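Local structure of amino acid adenylation domain-containing protein (Bacillus stratosphericus LAMA 585, 6ULY) at residues Asp280-Ile285 with Ile310-His315; Ala345-Arg348 with Asn352-Val355. The protein probably selects a keto acid and activates it as the acyl adenylate for nonribosomal depsipeptide synthesis. All blocks are in the same frame, centred on the assembly; numbering follows the deposited sequence.

Contact 1: Asp280-Ile285 with Ile310-His315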
loop_
_atom_site.group_PDB
_atom_site.type_symbol
_atom_site.label_atom_id
_atom_site.label_comp_id
_atom_site.label_asym_id
_atom_site.label_seq_id
_atom_site.Cartn_x
_atom_site.Cartn_y
_atom_site.Cartn_z
ATOM N N ASP A 280 -8.212 -32.528 7.397
ATOM C CA ASP A 280 -9.667 -32.538 7.300
ATOM C C ASP A 280 -10.207 -33.846 6.742
ATOM O O ASP A 280 -11.425 -34.049 6.760
ATOM C CB ASP A 280 -10.154 -31.382 6.421
ATOM C CG ASP A 280 -9.910 -30.019 7.048
ATOM O OD1 ASP A 280 -9.833 -29.927 8.293
ATOM O OD2 ASP A 280 -9.803 -29.035 6.285
ATOM N N TYR A 281 -9.339 -34.731 6.247
ATOM C CA TYR A 281 -9.738 -35.985 5.623
ATOM C C TYR A 281 -9.360 -37.195 6.473
ATOM O O TYR A 281 -9.032 -38.254 5.935
ATOM C CB TYR A 281 -9.105 -36.115 4.238
ATOM C CG TYR A 281 -9.678 -35.198 3.184
ATOM C CD1 TYR A 281 -10.632 -35.653 2.281
ATOM C CD2 TYR A 281 -9.252 -33.881 3.078
ATOM C CE1 TYR A 281 -11.156 -34.818 1.308
ATOM C CE2 TYR A 281 -9.768 -33.039 2.110
ATOM C CZ TYR A 281 -10.720 -33.510 1.229
ATOM O OH TYR A 281 -11.235 -32.673 0.266
ATOM N N GLU A 282 -9.397 -37.063 7.802
ATOM C CA GLU A 282 -8.968 -38.175 8.645
ATOM C C GLU A 282 -9.854 -39.400 8.446
ATOM O O GLU A 282 -9.373 -40.538 8.506
ATOM C CB GLU A 282 -8.959 -37.762 10.116
ATOM C CG GLU A 282 -10.328 -37.496 10.711
ATOM C CD GLU A 282 -10.262 -37.216 12.199
ATOM O OE1 GLU A 282 -9.262 -37.614 12.835
ATOM O OE2 GLU A 282 -11.206 -36.596 12.731
ATOM N N LYS A 283 -11.151 -39.188 8.215
ATOM C CA LYS A 283 -12.059 -40.315 8.019
ATOM C C LYS A 283 -11.612 -41.171 6.841
ATOM O O LYS A 283 -11.431 -42.388 6.973
ATOM C CB LYS A 283 -13.486 -39.808 7.802
ATOM N N GLU A 284 -11.420 -40.547 5.679
ATOM C CA GLU A 284 -11.030 -41.285 4.486
ATOM C C GLU A 284 -9.559 -41.681 4.500
ATOM O O GLU A 284 -9.173 -42.598 3.765
ATOM C CB GLU A 284 -11.348 -40.471 3.224
ATOM C CG GLU A 284 -11.172 -38.963 3.350
ATOM C CD GLU A 284 -12.427 -38.245 3.850
ATOM O OE1 GLU A 284 -13.452 -38.247 3.132
ATOM O OE2 GLU A 284 -12.386 -37.680 4.965
ATOM N N ILE A 285 -8.735 -41.027 5.323
ATOM C CA ILE A 285 -7.350 -41.464 5.472
ATOM C C ILE A 285 -7.286 -42.737 6.302
ATOM O O ILE A 285 -6.461 -43.621 6.046
ATOM C CB ILE A 285 -6.491 -40.349 6.095
ATOM C CG1 ILE A 285 -6.257 -39.226 5.085
ATOM C CG2 ILE A 285 -5.165 -40.917 6.583
ATOM C CD1 ILE A 285 -5.717 -37.945 5.710
ATOM N N ILE A 310 0.778 -29.561 12.298
ATOM C CA ILE A 310 1.821 -30.490 11.880
ATOM C C ILE A 310 1.793 -31.748 12.739
ATOM O O ILE A 310 2.020 -32.857 12.241
ATOM C CB ILE A 310 3.203 -29.808 11.918
ATOM C CG1 ILE A 310 3.516 -29.287 13.320
ATOM C CG2 ILE A 310 3.264 -28.680 10.900
ATOM C CD1 ILE A 310 4.811 -28.492 13.401
ATOM N N HIS A 311 1.515 -31.604 14.036
ATOM C CA HIS A 311 1.473 -32.774 14.908
ATOM C C HIS A 311 0.341 -33.709 14.507
ATOM O O HIS A 311 0.526 -34.928 14.419
ATOM C CB HIS A 311 1.321 -32.345 16.366
ATOM C CG HIS A 311 1.322 -33.491 17.329
ATOM N ND1 HIS A 311 0.206 -33.864 18.048
ATOM C CD2 HIS A 311 2.302 -34.359 17.680
ATOM C CE1 HIS A 311 0.501 -34.904 18.808
ATOM N NE2 HIS A 311 1.766 -35.224 18.604
ATOM N N ARG A 312 -0.849 -33.153 14.263
ATOM C CA ARG A 312 -1.963 -33.975 13.801
ATOM C C ARG A 312 -1.647 -34.602 12.450
ATOM O O ARG A 312 -1.991 -35.760 12.195
ATOM C CB ARG A 312 -3.236 -33.132 13.721
ATOM C CG ARG A 312 -4.492 -33.918 13.381
ATOM C CD ARG A 312 -4.930 -34.791 14.544
ATOM N NE ARG A 312 -5.798 -35.885 14.115
ATOM C CZ ARG A 312 -6.236 -36.849 14.917
ATOM N NH1 ARG A 312 -5.891 -36.861 16.199
ATOM N NH2 ARG A 312 -7.021 -37.806 14.438
ATOM N N PHE A 313 -0.988 -33.846 11.572
ATOM C CA PHE A 313 -0.600 -34.369 10.268
ATOM C C PHE A 313 0.309 -35.583 10.417
ATOM O O PHE A 313 0.123 -36.599 9.738
ATOM C CB PHE A 313 0.090 -33.259 9.475
ATOM C CG PHE A 313 0.370 -33.597 8.044
ATOM C CD1 PHE A 313 1.546 -34.235 7.686
ATOM C CD2 PHE A 313 -0.520 -33.230 7.048
ATOM C CE1 PHE A 313 1.816 -34.521 6.367
ATOM C CE2 PHE A 313 -0.256 -33.510 5.729
ATOM C CZ PHE A 313 0.915 -34.161 5.386
ATOM N N LEU A 314 1.300 -35.495 11.309
ATOM C CA LEU A 314 2.212 -36.615 11.516
ATOM C C LEU A 314 1.501 -37.789 12.179
ATOM O O LEU A 314 1.799 -38.954 11.885
ATOM C CB LEU A 314 3.405 -36.168 12.360
ATOM C CG LEU A 314 4.290 -35.074 11.756
ATOM C CD1 LEU A 314 5.214 -34.491 12.816
ATOM C CD2 LEU A 314 5.094 -35.614 10.579
ATOM N N HIS A 315 0.562 -37.502 13.082
ATOM C CA HIS A 315 -0.175 -38.561 13.760
ATOM C C HIS A 315 -1.092 -39.292 12.788
ATOM O O HIS A 315 -1.118 -40.528 12.750
ATOM C CB HIS A 315 -0.969 -37.961 14.922
ATOM C CG HIS A 315 -1.676 -38.971 15.770
ATOM N ND1 HIS A 315 -3.025 -39.228 15.654
ATOM C CD2 HIS A 315 -1.224 -39.778 16.761
ATOM C CE1 HIS A 315 -3.373 -40.155 16.529
ATOM N NE2 HIS A 315 -2.298 -40.505 17.213
#

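Contact 2: Ala345-Arg348 with Asn352-Val355. With SO4 (sulfate ion), chain E; SO4 (sulfate ion), chain L.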
loop_
_atom_site.group_PDB
_atom_site.type_symbol
_atom_site.label_atom_id
_atom_site.label_comp_id
_atom_site.label_asym_id
_atom_site.label_seq_id
_atom_site.Cartn_x
_atom_site.Cartn_y
_atom_site.Cartn_z
ATOM N N ALA A 345 13.675 -30.007 13.832
ATOM C CA ALA A 345 13.411 -30.408 15.206
ATOM C C ALA A 345 11.982 -30.860 15.458
ATOM O O ALA A 345 11.671 -31.263 16.585
ATOM C CB ALA A 345 13.738 -29.250 16.161
ATOM N N ILE A 346 11.100 -30.792 14.463
ATOM C CA ILE A 346 9.720 -31.224 14.660
ATOM C C ILE A 346 9.677 -32.744 14.742
ATOM O O ILE A 346 10.250 -33.445 13.897
ATOM C CB ILE A 346 8.824 -30.697 13.528
ATOM C CG1 ILE A 346 8.735 -29.165 13.581
ATOM C CG2 ILE A 346 7.436 -31.333 13.601
ATOM C CD1 ILE A 346 8.055 -28.614 14.829
ATOM N N GLU A 347 8.994 -33.260 15.763
ATOM C CA GLU A 347 8.929 -34.695 16.018
ATOM C C GLU A 347 7.518 -35.080 16.427
ATOM O O GLU A 347 6.935 -34.452 17.317
ATOM C CB GLU A 347 9.917 -35.100 17.116
ATOM C CG GLU A 347 11.374 -34.924 16.732
ATOM C CD GLU A 347 12.305 -35.035 17.922
ATOM O OE1 GLU A 347 11.809 -35.016 19.070
ATOM O OE2 GLU A 347 13.532 -35.140 17.710
ATOM N N ARG A 348 6.976 -36.118 15.784
ATOM C CA ARG A 348 5.637 -36.584 16.130
ATOM C C ARG A 348 5.544 -36.932 17.611
ATOM O O ARG A 348 4.588 -36.550 18.295
ATOM C CB ARG A 348 5.261 -37.797 15.275
ATOM C CG ARG A 348 3.811 -38.253 15.449
ATOM C CD ARG A 348 3.662 -39.774 15.396
ATOM N NE ARG A 348 4.279 -40.354 14.204
ATOM C CZ ARG A 348 5.317 -41.189 14.206
ATOM N NH1 ARG A 348 5.881 -41.584 15.341
ATOM N NH2 ARG A 348 5.787 -41.642 13.053
ATOM N N ASN A 352 6.624 -30.770 22.023
ATOM C CA ASN A 352 7.381 -29.603 22.454
ATOM C C ASN A 352 8.697 -29.437 21.709
ATOM O O ASN A 352 9.307 -28.366 21.795
ATOM C CB ASN A 352 7.655 -29.684 23.958
ATOM C CG ASN A 352 6.397 -29.519 24.786
ATOM O OD1 ASN A 352 5.501 -28.758 24.424
ATOM N ND2 ASN A 352 6.321 -30.236 25.901
ATOM N N SER A 353 9.148 -30.455 20.982
ATOM C CA SER A 353 10.388 -30.338 20.229
ATOM C C SER A 353 10.198 -29.377 19.062
ATOM O O SER A 353 9.262 -29.522 18.269
ATOM C CB SER A 353 10.833 -31.709 19.723
ATOM O OG SER A 353 12.018 -31.610 18.951
ATOM N N GLY A 354 11.091 -28.395 18.956
ATOM C CA GLY A 354 10.987 -27.412 17.898
ATOM C C GLY A 354 9.788 -26.500 17.995
ATOM O O GLY A 354 9.465 -25.820 17.015
ATOM N N VAL A 355 9.111 -26.473 19.140
ATOM C CA VAL A 355 7.970 -25.597 19.381
ATOM C C VAL A 355 8.206 -24.884 20.705
ATOM O O VAL A 355 8.531 -25.526 21.710
ATOM C CB VAL A 355 6.642 -26.380 19.413
ATOM C CG1 VAL A 355 5.473 -25.442 19.690
ATOM C CG2 VAL A 355 6.434 -27.129 18.105
HETATM S S SO4 E . 8.973 -43.235 13.693
HETATM O O1 SO4 E . 10.203 -43.180 14.425
HETATM O O2 SO4 E . 8.292 -41.981 13.813
HETATM O O3 SO4 E . 9.248 -43.500 12.312
HETATM O O4 SO4 E . 8.146 -44.278 14.225
HETATM S S SO4 L . 5.088 -41.808 19.293
HETATM O O1 SO4 L . 6.154 -41.794 20.228
HETATM O O2 SO4 L . 4.247 -40.697 19.521
HETATM O O3 SO4 L . 5.606 -41.778 17.967
HETATM O O4 SO4 L . 4.322 -42.984 19.463
HETATM O O HOH W 1 7.723 -31.473 17.591
#

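Contact 1: Asp280-Ile285 with Ile310-His315
Glu282 and Arg312 reach toward each other from two helices and meet in a salt bridge, OE1 of Glu282 lying 2.8 Å from NH2 of Arg312. As a hydrogen bond it is weak, the N-H...O angle being 123°, and the carboxylate stands nearly perpendicular to the guanidinium plane, 86° apart, so one oxygen meets one nitrogen and no two-pronged pairing forms. Arg312 turns at chi2 (72°), which carries its guanidinium across to the glutamate; above one face of that group, offset toward the rim, lies ND1 of His315, a turn further along the helix. The other carboxylate oxygen, OE2 of Glu282, is taken by Arg557, and a positive charge at each oxygen would be expected to favour the ionised acid. This polar side is loose and partly open to solvent, the two segments burying just 63 Å² together. The close packing lies beneath it: Phe313 turns inward, making an edge-to-face contact with Phe275, and Ile285 rests on Ile278 of helix 272-279. Tyr281 occupies the N-cap position of helix 282-285. The pair is thus a surface salt bridge between this short helix and helix 307-317, which packs on strands 297-301 and 327-333 of the AMP-binding domain, in the ANL superfamily.

Contact 2: Ala345-Arg348 with Asn352-Val355
Ser353 turns its hydroxyl onto the backbone of Ala345 at the neck of the loop that joins strands 338-342 and 355-359 in this AMP-binding domain, where Asn352 to Val355 form a type II beta turn. OG of Ser353 donates to the carbonyl O of Ala345 at a modelled 2.4 Å, a length too short to be taken literally. With OG anti to the backbone N (chi1 178°), the hydroxyl is carried away from the turn and toward the other segment. OE1 of Glu347 lies alongside the serine, 3.5 Å from its CB. A water gives a second polar link: it accepts from N of Glu347 at 2.9 Å and lies 2.6 Å from O of Ser353.

Apolar contacts flank these bonds. CB of Ala345 packs against CA of Gly354 at 3.7 Å; Gly354, with a positive phi (67°), sits in the turn with its CA directly against that methyl. The side chain of Ile346 leaves the backbone away from the turn, but CD1 reaches CG2 of Val355 at 3.9 Å and lies near the carbonyl oxygens of Ser353 and Gly354.

Further out, Ile310 and Leu314 of helix 307-317 back Ile346, and Gly354 is bonded through its backbone to Glu382. Arg348, paired through its backbone with Gly324, turns away from the serine toward two sulfate ions, probably from the crystallisation liquor. Both approach the edge of its guanidinium near the plane. One oxygen, O2 of the chain E sulfate, receives weak bonds from both NH1 and NH2, while NH1 also donates to O3 of the chain L sulfate at 2.6 Å with an N-H...O angle of 137°.

From the N terminus, contact 1 comes first: where residues 280-285 meet 310-315, it closes a passage of 24 residues that includes strand 297-301. Contact 2 follows in series, neither nested in contact 1 nor crossing it, and closes a far shorter loop, with three residues between 345-348 and 352-355. The centres lie about 17 Å apart, but helix 307-317 serves both contacts. Beside Arg312, which faces contact 1, His311 turns to the loop of contact 2, its NE2 3.1 Å from O of Arg348. Together they join helix 282-285, helix 307-317 and the loop between strands 338-342 and 355-359.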